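Protein (endonuclease) (Salmonella typhimurium, PDB 1BYR) is an endonuclease of the phospholipase D-like superfamily, a compact two-subunit alpha/beta protein built on a mixed beta-sheet. Local coordinates at residues Ile23-Lys27 with Ala49-Val54; Ile99-Val105 with Asn129-Glu135. One frame throughout, in Å; residues are numbered along the deposited sequence.

Contact 1 of 2, residues Ile23-Lys27 with Ala49-Val54; sequences IDSAK and AKKRGV
Residues Ile23-Lys27 carry the last turn of helix 14-25 and its exit, Ala49-Val54 the end of helix 40-51, which packs beside it over the sheet in the beta-alpha-beta crossover between parallel strands 29-34 and 55-61. The two helix ends converge, CA to CA, from 6.7 Å (Asp24-Ala49) to 5.9 Å (Lys27-Val54). Gly53, with phi 102°, closes a Schellman motif: Gly53 N bonds Lys50 O (2.6 Å) and Val54 N bonds Ala49 O (3.1 Å). Arg52 (chi1 m, chi2 t, chi3 m, chi4 -76°) reaches across: its NH2 donates to Ala26 O at 2.9 Å and weakly to Ile23 O at 3.2 Å, its NE weakly to Ala26 O at 3.4 Å. A water joins Arg52 NH1 (2.9 Å) to Asp24 OD1 (2.8 Å); a second links Lys27 O and Arg52 O. Lys27, m at chi1 and chi2, curls back so that NZ reaches Ser25 O at 3.1 Å. Beneath, Val54 (chi1 t) sets CG1 4.1 Å from Ala26 CB, and Ile23 CG2 lies 4.4 Å from Ala49 CB, above Ile30. Over this small apolar floor, one guanidinium supplies donors to Ala26 O, just past the helix, and weakly to Ile23 O in its last turn, which also accepts Ala26 N.

Contact 2 of 2, residues Ile99-Val105 with Asn129-Glu135; sequences IVDNVTV and NMPKLAE
A classic beta bulge marks the hairpin Ile99-Val105: Val103 and Thr104 both face Val100, and Asp101 and Asn102 make the turn with positive phi (53° and 56°). Thr104 N to Val100 O (3.0 Å), Val100 N to Thr104 O (2.8 Å) and Val103 N to Val100 O (3.2 Å) hold it together. The bulge brings Val103 (phi/psi -141/-9) against the start of helix 131-146, with its CA 4.2 Å from that of Pro131. Met130, the N-cap residue, follows Asn129, which has left-handed backbone angles (50/62); Met130 N donates to Val103 O at 2.9 Å, and Asn129 N to Thr104 OG1 at 3.3 Å, Thr104 being m at chi1. Ala134, one turn into the helix, points its methyl into the hairpin: CB lies 3.5 Å from Asn102 O, 3.6 Å from Val103 CA, 4.2 Å from Ile99 CG2 and 3.9 Å from Val105 CG2 (chi1 t). Asn102 O is buried here without a polar partner. Val103 (chi1 m) sets CG1 4.2 Å from Pro131 CG, while its CG2 lies 3.8 Å from Asn129 ND2. The small alanine lets backbone approach backbone, so the helix start is fixed to the hairpin by both main-chain bonding and packing. Further along helix 131-146, Phe137 and Trp141 cover Ile99, and Phe137 also meets Val105; Thr104 touches Val126 and Trp128, Leu133 packs on Ile127 of strand 122-128, and Val5 and Val7 of the second subunit meet Met130 and Leu133.

How the contacts relate
Both contacts are partly buried and involve helix ends, but contact 1 joins the C-terminal ends of two helices, whereas contact 2 sets a helix N-terminus on a hairpin of the sheet. Contact 1 is the smaller (247 against 411 Å²) and the more polar, relying on a long charged side chain and waters; contact 2 uses main-chain amides and close packing around an alanine. They meet at the hairpin turn: Asp101 OD2 lies 3.0 Å from Lys27 N, a probable hydrogen bond, and Ala26 CB packs 3.5 Å from Val100 CG1. The turn thus touches elements of both helical layers, and the centres lie about 15 Å apart.

Contact 1 of 2, residues Ile23-Lys27 with Ala49-Val54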
loop_
_atom_site.group_PDB
_atom_site.type_symbol
_atom_site.label_atom_id
_atom_site.label_comp_id
_atom_site.label_asym_id
_atom_site.label_seq_id
_atom_site.Cartn_x
_atom_site.Cartn_y
_atom_site.Cartn_z
ATOM N N ILE A 23 0.745 -10.949 -12.063
ATOM C CA ILE A 23 -0.450 -11.580 -12.595
ATOM C C ILE A 23 -0.069 -12.566 -13.700
ATOM O O ILE A 23 -0.555 -13.689 -13.741
ATOM C CB ILE A 23 -1.443 -10.519 -13.118
ATOM C CG1 ILE A 23 -1.927 -9.676 -11.935
ATOM C CG2 ILE A 23 -2.634 -11.196 -13.835
ATOM C CD1 ILE A 23 -2.518 -8.332 -12.345
ATOM N N ASP A 24 0.844 -12.143 -14.564
ATOM C CA ASP A 24 1.320 -12.971 -15.664
ATOM C C ASP A 24 2.041 -14.236 -15.202
ATOM O O ASP A 24 2.176 -15.196 -15.959
ATOM C CB ASP A 24 2.278 -12.172 -16.537
ATOM C CG ASP A 24 1.570 -11.183 -17.434
ATOM O OD1 ASP A 24 0.324 -11.264 -17.577
ATOM O OD2 ASP A 24 2.273 -10.321 -17.998
ATOM N N SER A 25 2.518 -14.222 -13.963
ATOM C CA SER A 25 3.252 -15.364 -13.413
ATOM C C SER A 25 2.378 -16.459 -12.819
ATOM O O SER A 25 2.841 -17.578 -12.613
ATOM C CB SER A 25 4.222 -14.896 -12.328
ATOM O OG SER A 25 3.592 -14.909 -11.047
ATOM N N ALA A 26 1.128 -16.135 -12.525
ATOM C CA ALA A 26 0.223 -17.102 -11.910
ATOM C C ALA A 26 -0.002 -18.351 -12.758
ATOM O O ALA A 26 -0.412 -18.275 -13.926
ATOM C CB ALA A 26 -1.114 -16.446 -11.599
ATOM N N LYS A 27 0.268 -19.504 -12.154
ATOM C CA LYS A 27 0.082 -20.788 -12.831
ATOM C C LYS A 27 -1.126 -21.530 -12.272
ATOM O O LYS A 27 -1.697 -22.374 -12.943
ATOM C CB LYS A 27 1.324 -21.670 -12.669
ATOM C CG LYS A 27 2.642 -20.990 -13.022
ATOM C CD LYS A 27 2.762 -20.723 -14.509
ATOM C CE LYS A 27 4.218 -20.440 -14.906
ATOM N NZ LYS A 27 4.862 -19.324 -14.136
ATOM N N ALA A 49 -5.125 -14.540 -17.490
ATOM C CA ALA A 49 -4.758 -15.545 -16.496
ATOM C C ALA A 49 -5.847 -16.616 -16.449
ATOM O O ALA A 49 -5.563 -17.814 -16.471
ATOM C CB ALA A 49 -4.602 -14.900 -15.120
ATOM N N LYS A 50 -7.097 -16.183 -16.375
ATOM C CA LYS A 50 -8.226 -17.118 -16.356
ATOM C C LYS A 50 -8.166 -18.054 -17.577
ATOM O O LYS A 50 -8.287 -19.270 -17.451
ATOM C CB LYS A 50 -9.544 -16.334 -16.364
ATOM C CG LYS A 50 -10.794 -17.198 -16.422
ATOM C CD LYS A 50 -11.185 -17.686 -15.039
ATOM C CE LYS A 50 -12.406 -18.588 -15.108
ATOM N NZ LYS A 50 -12.571 -19.147 -16.480
ATOM N N LYS A 51 -7.962 -17.475 -18.755
ATOM C CA LYS A 51 -7.867 -18.241 -19.993
ATOM C C LYS A 51 -6.742 -19.268 -19.911
ATOM O O LYS A 51 -6.807 -20.329 -20.521
ATOM C CB LYS A 51 -7.633 -17.299 -21.181
ATOM C CG LYS A 51 -8.846 -16.470 -21.544
ATOM C CD LYS A 51 -8.578 -15.625 -22.784
ATOM C CE LYS A 51 -9.817 -14.835 -23.205
ATOM N NZ LYS A 51 -9.494 -13.568 -23.947
ATOM N N ARG A 52 -5.711 -18.953 -19.144
ATOM C CA ARG A 52 -4.592 -19.868 -18.950
ATOM C C ARG A 52 -5.018 -21.014 -18.024
ATOM O O ARG A 52 -4.284 -21.973 -17.851
ATOM C CB ARG A 52 -3.407 -19.142 -18.288
ATOM C CG ARG A 52 -2.451 -18.462 -19.236
ATOM C CD ARG A 52 -1.054 -18.364 -18.628
ATOM N NE ARG A 52 -1.039 -17.810 -17.274
ATOM C CZ ARG A 52 -1.192 -16.518 -16.993
ATOM N NH1 ARG A 52 -1.378 -15.638 -17.972
ATOM N NH2 ARG A 52 -1.129 -16.100 -15.734
ATOM N N GLY A 53 -6.196 -20.897 -17.420
ATOM C CA GLY A 53 -6.650 -21.922 -16.497
ATOM C C GLY A 53 -6.489 -21.527 -15.033
ATOM O O GLY A 53 -6.878 -22.272 -14.129
ATOM N N VAL A 54 -5.934 -20.344 -14.779
ATOM C CA VAL A 54 -5.728 -19.895 -13.403
ATOM C C VAL A 54 -7.033 -19.634 -12.656
ATOM O O VAL A 54 -7.967 -19.041 -13.200
ATOM C CB VAL A 54 -4.869 -18.616 -13.359
ATOM C CG1 VAL A 54 -4.809 -18.075 -11.930
ATOM C CG2 VAL A 54 -3.464 -18.913 -13.887
HETATM O O HOH W 1 -1.807 -12.982 -16.993
HETATM O O HOH W 2 -1.916 -21.853 -15.766
#

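Contact 2 of 2, residues Ile99-Val105 with Asn129-Glu135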
loop_
_atom_site.group_PDB
_atom_site.type_symbol
_atom_site.label_atom_id
_atom_site.label_comp_id
_atom_site.label_asym_id
_atom_site.label_seq_id
_atom_site.Cartn_x
_atom_site.Cartn_y
_atom_site.Cartn_z
ATOM N N ILE A 99 -2.633 -11.932 -4.369
ATOM C CA ILE A 99 -1.990 -13.121 -3.827
ATOM C C ILE A 99 -1.922 -14.134 -4.975
ATOM O O ILE A 99 -2.949 -14.571 -5.490
ATOM C CB ILE A 99 -2.808 -13.727 -2.665
ATOM C CG1 ILE A 99 -3.064 -12.671 -1.585
ATOM C CG2 ILE A 99 -2.061 -14.903 -2.064
ATOM C CD1 ILE A 99 -4.273 -12.972 -0.722
ATOM N N VAL A 100 -0.706 -14.508 -5.368
ATOM C CA VAL A 100 -0.495 -15.432 -6.484
ATOM C C VAL A 100 0.019 -16.828 -6.106
ATOM O O VAL A 100 1.005 -16.981 -5.359
ATOM C CB VAL A 100 0.483 -14.788 -7.497
ATOM C CG1 VAL A 100 0.689 -15.693 -8.714
ATOM C CG2 VAL A 100 -0.063 -13.435 -7.925
ATOM N N ASP A 101 -0.678 -17.850 -6.594
ATOM C CA ASP A 101 -0.292 -19.232 -6.369
ATOM C C ASP A 101 -0.064 -19.609 -4.898
ATOM O O ASP A 101 0.791 -20.434 -4.582
ATOM C CB ASP A 101 0.952 -19.549 -7.210
ATOM C CG ASP A 101 0.663 -19.509 -8.714
ATOM O OD1 ASP A 101 -0.529 -19.528 -9.082
ATOM O OD2 ASP A 101 1.607 -19.445 -9.523
ATOM N N ASN A 102 -0.839 -19.002 -4.008
ATOM C CA ASN A 102 -0.758 -19.295 -2.584
ATOM C C ASN A 102 0.610 -19.118 -1.920
ATOM O O ASN A 102 0.814 -19.568 -0.801
ATOM C CB ASN A 102 -1.266 -20.717 -2.332
ATOM C CG ASN A 102 -1.561 -20.979 -0.866
ATOM O OD1 ASN A 102 -2.620 -20.610 -0.350
ATOM N ND2 ASN A 102 -0.624 -21.627 -0.187
ATOM N N VAL A 103 1.548 -18.472 -2.598
ATOM C CA VAL A 103 2.873 -18.269 -2.017
ATOM C C VAL A 103 3.477 -16.907 -2.309
ATOM O O VAL A 103 4.512 -16.564 -1.757
ATOM C CB VAL A 103 3.883 -19.327 -2.495
ATOM C CG1 VAL A 103 3.299 -20.719 -2.366
ATOM C CG2 VAL A 103 4.279 -19.036 -3.920
ATOM N N THR A 104 2.846 -16.138 -3.189
ATOM C CA THR A 104 3.373 -14.825 -3.543
ATOM C C THR A 104 2.370 -13.719 -3.255
ATOM O O THR A 104 1.165 -13.898 -3.437
ATOM C CB THR A 104 3.795 -14.797 -5.025
ATOM O OG1 THR A 104 5.042 -15.500 -5.155
ATOM C CG2 THR A 104 3.959 -13.371 -5.529
ATOM N N VAL A 105 2.858 -12.568 -2.789
ATOM C CA VAL A 105 1.978 -11.452 -2.450
ATOM C C VAL A 105 2.436 -10.118 -3.022
ATOM O O VAL A 105 3.570 -9.689 -2.794
ATOM C CB VAL A 105 1.866 -11.265 -0.879
ATOM C CG1 VAL A 105 0.956 -10.049 -0.544
ATOM C CG2 VAL A 105 1.332 -12.537 -0.221
ATOM N N ASN A 129 7.515 -16.243 -3.109
ATOM C CA ASN A 129 7.796 -17.468 -2.385
ATOM C C ASN A 129 7.969 -17.370 -0.874
ATOM O O ASN A 129 9.027 -17.663 -0.327
ATOM C CB ASN A 129 9.030 -18.128 -3.025
ATOM C CG ASN A 129 8.835 -18.377 -4.519
ATOM O OD1 ASN A 129 9.476 -17.766 -5.379
ATOM N ND2 ASN A 129 7.921 -19.277 -4.842
ATOM N N MET A 130 6.898 -16.950 -0.220
ATOM C CA MET A 130 6.846 -16.836 1.232
ATOM C C MET A 130 5.476 -17.386 1.570
ATOM O O MET A 130 4.536 -16.636 1.830
ATOM C CB MET A 130 6.956 -15.376 1.672
ATOM C CG MET A 130 8.371 -14.849 1.692
ATOM S SD MET A 130 8.600 -13.420 2.775
ATOM C CE MET A 130 8.403 -14.156 4.365
ATOM N N PRO A 131 5.343 -18.717 1.573
ATOM C CA PRO A 131 4.069 -19.372 1.870
ATOM C C PRO A 131 3.343 -18.898 3.122
ATOM O O PRO A 131 2.142 -18.688 3.091
ATOM C CB PRO A 131 4.428 -20.852 1.933
ATOM C CG PRO A 131 5.680 -20.972 1.135
ATOM C CD PRO A 131 6.421 -19.683 1.309
ATOM N N LYS A 132 4.058 -18.736 4.226
ATOM C CA LYS A 132 3.416 -18.302 5.469
ATOM C C LYS A 132 2.819 -16.917 5.362
ATOM O O LYS A 132 1.754 -16.645 5.918
ATOM C CB LYS A 132 4.393 -18.328 6.644
ATOM C CG LYS A 132 5.294 -19.539 6.665
ATOM C CD LYS A 132 6.746 -19.124 6.405
ATOM C CE LYS A 132 6.995 -18.854 4.927
ATOM N NZ LYS A 132 7.552 -17.505 4.750
ATOM N N LEU A 133 3.512 -16.032 4.664
ATOM C CA LEU A 133 3.012 -14.677 4.503
ATOM C C LEU A 133 1.755 -14.699 3.642
ATOM O O LEU A 133 0.770 -14.021 3.937
ATOM C CB LEU A 133 4.069 -13.794 3.841
ATOM C CG LEU A 133 3.645 -12.325 3.731
ATOM C CD1 LEU A 133 3.619 -11.697 5.130
ATOM C CD2 LEU A 133 4.602 -11.568 2.804
ATOM N N ALA A 134 1.782 -15.501 2.585
ATOM C CA ALA A 134 0.648 -15.586 1.675
ATOM C C ALA A 134 -0.591 -16.233 2.305
ATOM O O ALA A 134 -1.713 -15.773 2.067
ATOM C CB ALA A 134 1.060 -16.332 0.393
ATOM N N GLU A 135 -0.419 -17.284 3.110
ATOM C CA GLU A 135 -1.582 -17.910 3.742
ATOM C C GLU A 135 -2.206 -16.951 4.744
ATOM O O GLU A 135 -3.422 -16.952 4.955
ATOM C CB GLU A 135 -1.216 -19.229 4.429
ATOM C CG GLU A 135 -2.395 -19.900 5.196
ATOM C CD GLU A 135 -3.704 -20.055 4.381
ATOM O OE1 GLU A 135 -3.751 -20.937 3.479
ATOM O OE2 GLU A 135 -4.690 -19.309 4.656
#